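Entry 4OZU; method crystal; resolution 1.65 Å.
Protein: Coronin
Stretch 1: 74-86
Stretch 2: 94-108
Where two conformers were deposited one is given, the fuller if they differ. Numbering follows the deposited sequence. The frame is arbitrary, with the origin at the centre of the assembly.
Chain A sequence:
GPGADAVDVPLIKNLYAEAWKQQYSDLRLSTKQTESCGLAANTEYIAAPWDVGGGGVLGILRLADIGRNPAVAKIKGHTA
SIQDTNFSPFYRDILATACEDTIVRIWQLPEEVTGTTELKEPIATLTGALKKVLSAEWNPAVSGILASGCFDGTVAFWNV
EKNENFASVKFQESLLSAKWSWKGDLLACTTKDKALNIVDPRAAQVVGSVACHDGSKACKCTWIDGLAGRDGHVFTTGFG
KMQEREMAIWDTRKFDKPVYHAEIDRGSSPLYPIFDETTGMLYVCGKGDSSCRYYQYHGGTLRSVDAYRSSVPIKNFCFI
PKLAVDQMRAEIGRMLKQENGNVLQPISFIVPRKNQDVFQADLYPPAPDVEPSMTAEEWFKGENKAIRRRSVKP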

# COMPACT_ATOMS: atom_id res chain seq x y z
N LYS A 74 20.97 6.43 -2.00
CA LYS A 74 20.84 5.26 -2.86
C LYS A 74 20.87 3.95 -2.10
O LYS A 74 21.70 3.75 -1.21
N ILE A 75 19.96 3.06 -2.46
CA ILE A 75 19.97 1.69 -1.96
C ILE A 75 20.23 0.77 -3.15
O ILE A 75 19.45 0.75 -4.10
N LYS A 76 21.32 0.02 -3.09
CA LYS A 76 21.71 -0.88 -4.18
C LYS A 76 21.47 -2.34 -3.78
O LYS A 76 20.35 -2.70 -3.41
N GLY A 77 22.48 -3.20 -3.85
CA GLY A 77 22.34 -4.58 -3.40
C GLY A 77 21.60 -5.48 -4.37
O GLY A 77 22.06 -6.60 -4.65
N HIS A 78 20.47 -5.01 -4.88
CA HIS A 78 19.68 -5.77 -5.84
C HIS A 78 20.48 -6.12 -7.09
O HIS A 78 21.31 -5.32 -7.53
N THR A 79 20.23 -7.29 -7.66
CA THR A 79 20.92 -7.73 -8.87
C THR A 79 19.95 -7.73 -10.06
O THR A 79 20.36 -7.94 -11.20
N ALA A 80 18.69 -7.44 -9.78
CA ALA A 80 17.68 -7.28 -10.83
C ALA A 80 16.73 -6.16 -10.43
O ALA A 80 16.99 -5.45 -9.46
N SER A 81 15.63 -6.00 -11.16
CA SER A 81 14.74 -4.87 -10.94
C SER A 81 13.93 -5.02 -9.66
O SER A 81 13.65 -6.12 -9.20
N ILE A 82 13.56 -3.88 -9.09
CA ILE A 82 12.74 -3.83 -7.89
C ILE A 82 11.26 -3.93 -8.26
O ILE A 82 10.76 -3.14 -9.06
N GLN A 83 10.58 -4.91 -7.67
CA GLN A 83 9.16 -5.16 -7.96
C GLN A 83 8.21 -4.55 -6.95
O GLN A 83 7.06 -4.25 -7.27
N ASP A 84 8.67 -4.38 -5.71
CA ASP A 84 7.84 -3.80 -4.67
C ASP A 84 8.73 -3.24 -3.57
O ASP A 84 9.83 -3.73 -3.32
N THR A 85 8.22 -2.21 -2.90
CA THR A 85 8.94 -1.56 -1.82
C THR A 85 7.91 -1.18 -0.76
O THR A 85 6.83 -0.72 -1.10
N ASN A 86 8.24 -1.37 0.51
CA ASN A 86 7.37 -0.92 1.59
C ASN A 86 8.16 -0.59 2.85
O ASN A 86 8.99 -1.38 3.31
N ILE A 94 13.52 1.57 8.60
CA ILE A 94 13.44 0.20 8.09
C ILE A 94 12.48 0.09 6.90
O ILE A 94 11.36 0.58 6.94
N LEU A 95 12.94 -0.57 5.85
CA LEU A 95 12.07 -0.86 4.73
C LEU A 95 12.45 -2.18 4.10
O LEU A 95 13.53 -2.73 4.37
N ALA A 96 11.56 -2.68 3.25
CA ALA A 96 11.78 -3.92 2.54
C ALA A 96 11.58 -3.75 1.04
O ALA A 96 10.70 -3.03 0.59
N THR A 97 12.41 -4.44 0.26
CA THR A 97 12.22 -4.51 -1.18
C THR A 97 12.07 -5.96 -1.61
O THR A 97 12.71 -6.85 -1.06
N ALA A 98 11.21 -6.16 -2.60
CA ALA A 98 11.10 -7.42 -3.31
C ALA A 98 11.78 -7.26 -4.66
O ALA A 98 11.61 -6.24 -5.32
N CYS A 99 12.52 -8.27 -5.09
CA CYS A 99 13.35 -8.14 -6.28
C CYS A 99 13.12 -9.29 -7.27
O CYS A 99 12.76 -10.41 -6.88
N GLU A 100 13.32 -8.99 -8.55
CA GLU A 100 13.20 -9.99 -9.60
C GLU A 100 14.19 -11.12 -9.42
O GLU A 100 14.02 -12.19 -10.00
N ASP A 101 15.25 -10.90 -8.63
CA ASP A 101 16.25 -11.95 -8.43
C ASP A 101 15.83 -12.92 -7.31
O ASP A 101 16.63 -13.74 -6.87
N THR A 102 14.57 -12.82 -6.89
CA THR A 102 13.90 -13.74 -5.96
C THR A 102 14.19 -13.46 -4.49
O THR A 102 13.67 -14.16 -3.62
N ILE A 103 14.95 -12.42 -4.21
CA ILE A 103 15.36 -12.11 -2.84
C ILE A 103 14.56 -10.93 -2.27
O ILE A 103 14.37 -9.91 -2.93
N VAL A 104 14.09 -11.09 -1.03
CA VAL A 104 13.52 -9.99 -0.28
C VAL A 104 14.60 -9.46 0.65
O VAL A 104 15.23 -10.22 1.38
N ARG A 105 14.83 -8.15 0.59
CA ARG A 105 15.89 -7.51 1.36
C ARG A 105 15.30 -6.52 2.36
O ARG A 105 14.44 -5.73 2.02
N ILE A 106 15.77 -6.60 3.60
CA ILE A 106 15.38 -5.66 4.64
C ILE A 106 16.52 -4.66 4.81
O ILE A 106 17.68 -5.05 4.97
N TRP A 107 16.18 -3.38 4.76
CA TRP A 107 17.16 -2.31 4.78
C TRP A 107 17.02 -1.45 6.03
O TRP A 107 15.91 -1.24 6.51
N GLN A 108 18.15 -0.96 6.54
CA GLN A 108 18.15 0.00 7.64
C GLN A 108 18.91 1.26 7.24
O GLN A 108 20.14 1.25 7.11

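Lys74 reaches nothing in the second stretch, but Ile75 points toward it. In the m, t rotamer, its CG2 lies over one face of the Trp107 ring, 3.3 Å from Trp107 CE2, while its CD1 lies 4.1 Å from Leu95 CD1; a branched aliphatic chain can serve both apolar neighbours. Lys76 turns away. At Gly77 the positive phi favours glycine, and so does the space: a CB would clash with Trp107 CH2.

His78 (chi1 m) leaves the backbone sideways, yet its ring reaches in until NE2 hydrogen-bonds Thr97 OG1 at 2.7 Å. Thr97 is in the p rotamer, and its OG1 accepts a bond from Trp107 NE1 (3.2 Å), so one hydroxyl ties imidazole and indole together. The His78 backbone is covered by the Arg105 guanidinium, with CA 3.8 Å from Arg105 CZ. Arg105 NH2 forms a salt bridge to Asp101 OD2 (2.9 Å). Asp101 OD2 also receives Thr79 OG1 at 2.7 Å and Thr79 N at 3.1 Å, so the p rotamer of Thr79 lets hydroxyl and amide converge on one acceptor.

Ala80 points in, and its small methyl fits against the turn, with CB 3.6 Å from Glu100 CB and 4.1 Å from Cys99 SG. Ser81 (p) donates from OG to Gln83 OE1 (3.0 Å).

From Ile82 the strands pair antiparallel, with a bulge between Ile82 and Asp84. Ile82 (m, t) and Thr85 (m), beta-branched residues suited to extended strands, share a face with Cys99 and Thr97. Gln83 (m, m) is long enough to bring OE1 3.3 Å from Glu100 CG. Asp84 (t) and Asn86 occupy the other face, where small Ala98 and Ala96 leave room; Asp84 CB lies 4.1 Å from Ala98 CB. Thr85 CG2 meets Leu95 CD1 at 4.0 Å. The end of Asn86 leads away; its ND2 and Asp84 OD2 find hydrogen-bond partners elsewhere in the structure.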

# COMPACT_ATOMS: atom_id res chain seq x y z
CB LYS A 74 21.97 5.24 -3.90
CG LYS A 74 22.10 6.51 -4.71
CD LYS A 74 20.92 6.72 -5.62
CE LYS A 74 21.15 7.94 -6.50
NZ LYS A 74 20.00 8.20 -7.40
CB ILE A 75 18.65 1.34 -1.25
CG1 ILE A 75 18.47 2.22 -0.01
CG2 ILE A 75 18.62 -0.14 -0.85
CD1 ILE A 75 17.19 1.98 0.76
CB LYS A 76 23.17 -0.64 -4.56
CG LYS A 76 23.45 0.80 -5.00
CD LYS A 76 24.86 0.97 -5.53
CE LYS A 76 25.13 2.40 -5.97
NZ LYS A 76 24.28 2.82 -7.11
CB HIS A 78 18.43 -4.98 -6.26
CG HIS A 78 17.73 -4.31 -5.12
ND1 HIS A 78 17.95 -2.99 -4.79
CD2 HIS A 78 16.81 -4.77 -4.24
CE1 HIS A 78 17.19 -2.67 -3.76
NE2 HIS A 78 16.49 -3.73 -3.40
CB THR A 79 21.55 -9.13 -8.68
OG1 THR A 79 20.55 -10.15 -8.68
CG2 THR A 79 22.34 -9.18 -7.37
CB ALA A 80 16.94 -8.59 -11.06
CB SER A 81 13.78 -4.71 -12.12
OG SER A 81 12.81 -5.75 -12.12
CB ILE A 82 12.98 -2.54 -7.09
CG1 ILE A 82 14.44 -2.47 -6.64
CG2 ILE A 82 12.06 -2.47 -5.88
CD1 ILE A 82 14.90 -1.07 -6.24
CB GLN A 83 8.91 -6.67 -8.03
CG GLN A 83 9.62 -7.33 -9.21
CD GLN A 83 9.14 -6.80 -10.55
OE1 GLN A 83 9.94 -6.30 -11.35
NE2 GLN A 83 7.84 -6.90 -10.80
CB ASP A 84 6.86 -4.83 -4.09
CG ASP A 84 5.75 -4.19 -3.26
OD1 ASP A 84 5.45 -2.99 -3.48
OD2 ASP A 84 5.15 -4.88 -2.40
CB THR A 85 9.68 -0.28 -2.28
OG1 THR A 85 10.58 -0.58 -3.36
CG2 THR A 85 10.47 0.32 -1.13
CB ASN A 86 6.30 -1.97 1.92
CG ASN A 86 5.02 -1.76 1.13
OD1 ASN A 86 4.42 -0.69 1.16
ND2 ASN A 86 4.60 -2.80 0.41
CB ILE A 94 12.98 -0.78 9.19
CG1 ILE A 94 13.99 -0.79 10.34
CG2 ILE A 94 12.78 -2.18 8.64
CD1 ILE A 94 15.38 -1.28 9.96
CB LEU A 95 12.14 0.27 3.69
CG LEU A 95 13.48 0.49 2.99
CD1 LEU A 95 13.25 1.14 1.64
CD2 LEU A 95 14.42 1.37 3.82
CB ALA A 96 10.84 -4.99 3.06
CB THR A 97 13.40 -3.89 -1.95
OG1 THR A 97 14.60 -4.60 -1.64
CG2 THR A 97 13.56 -2.42 -1.61
CB ALA A 98 9.65 -7.82 -3.49
CB CYS A 99 14.82 -8.10 -5.87
SG CYS A 99 15.96 -7.75 -7.21
CB GLU A 100 13.39 -9.36 -10.98
CG GLU A 100 12.12 -8.83 -11.61
CD GLU A 100 12.26 -8.58 -13.11
OE1 GLU A 100 13.41 -8.50 -13.59
OE2 GLU A 100 11.23 -8.48 -13.79
CB ASP A 101 17.63 -11.35 -8.14
CG ASP A 101 17.68 -10.50 -6.88
OD1 ASP A 101 16.73 -10.56 -6.06
OD2 ASP A 101 18.69 -9.78 -6.70
CB THR A 102 14.27 -15.24 -6.24
OG1 THR A 102 15.58 -15.54 -5.73
CG2 THR A 102 14.18 -15.57 -7.73
CB ILE A 103 16.87 -11.80 -2.79
CG1 ILE A 103 17.66 -13.05 -3.20
CG2 ILE A 103 17.29 -11.34 -1.39
CD1 ILE A 103 19.14 -12.82 -3.43
CB VAL A 104 12.27 -10.41 0.54
CG1 VAL A 104 11.73 -9.23 1.35
CG2 VAL A 104 11.19 -10.95 -0.38
CB ARG A 105 16.86 -6.78 0.42
CG ARG A 105 17.65 -7.72 -0.48
CD ARG A 105 18.47 -6.96 -1.52
NE ARG A 105 19.33 -7.86 -2.29
CZ ARG A 105 18.94 -8.54 -3.37
NH1 ARG A 105 17.69 -8.44 -3.82
NH2 ARG A 105 19.80 -9.33 -4.01
CB ILE A 106 15.09 -6.34 6.00
CG1 ILE A 106 14.18 -7.57 5.82
CG2 ILE A 106 14.45 -5.35 6.96
CD1 ILE A 106 12.89 -7.29 5.10
CB TRP A 107 17.00 -1.43 3.55
CG TRP A 107 17.15 -2.15 2.27
CD1 TRP A 107 16.15 -2.59 1.46
CD2 TRP A 107 18.38 -2.51 1.62
NE1 TRP A 107 16.68 -3.20 0.34
CE2 TRP A 107 18.05 -3.17 0.42
CE3 TRP A 107 19.73 -2.34 1.95
CZ2 TRP A 107 19.01 -3.66 -0.45
CZ3 TRP A 107 20.69 -2.82 1.07
CH2 TRP A 107 20.32 -3.48 -0.11
CB GLN A 108 18.76 -0.60 8.90
CG GLN A 108 18.64 0.30 10.12
CD GLN A 108 19.08 -0.39 11.39
OE1 GLN A 108 19.92 -1.29 11.37
NE2 GLN A 108 18.51 0.03 12.52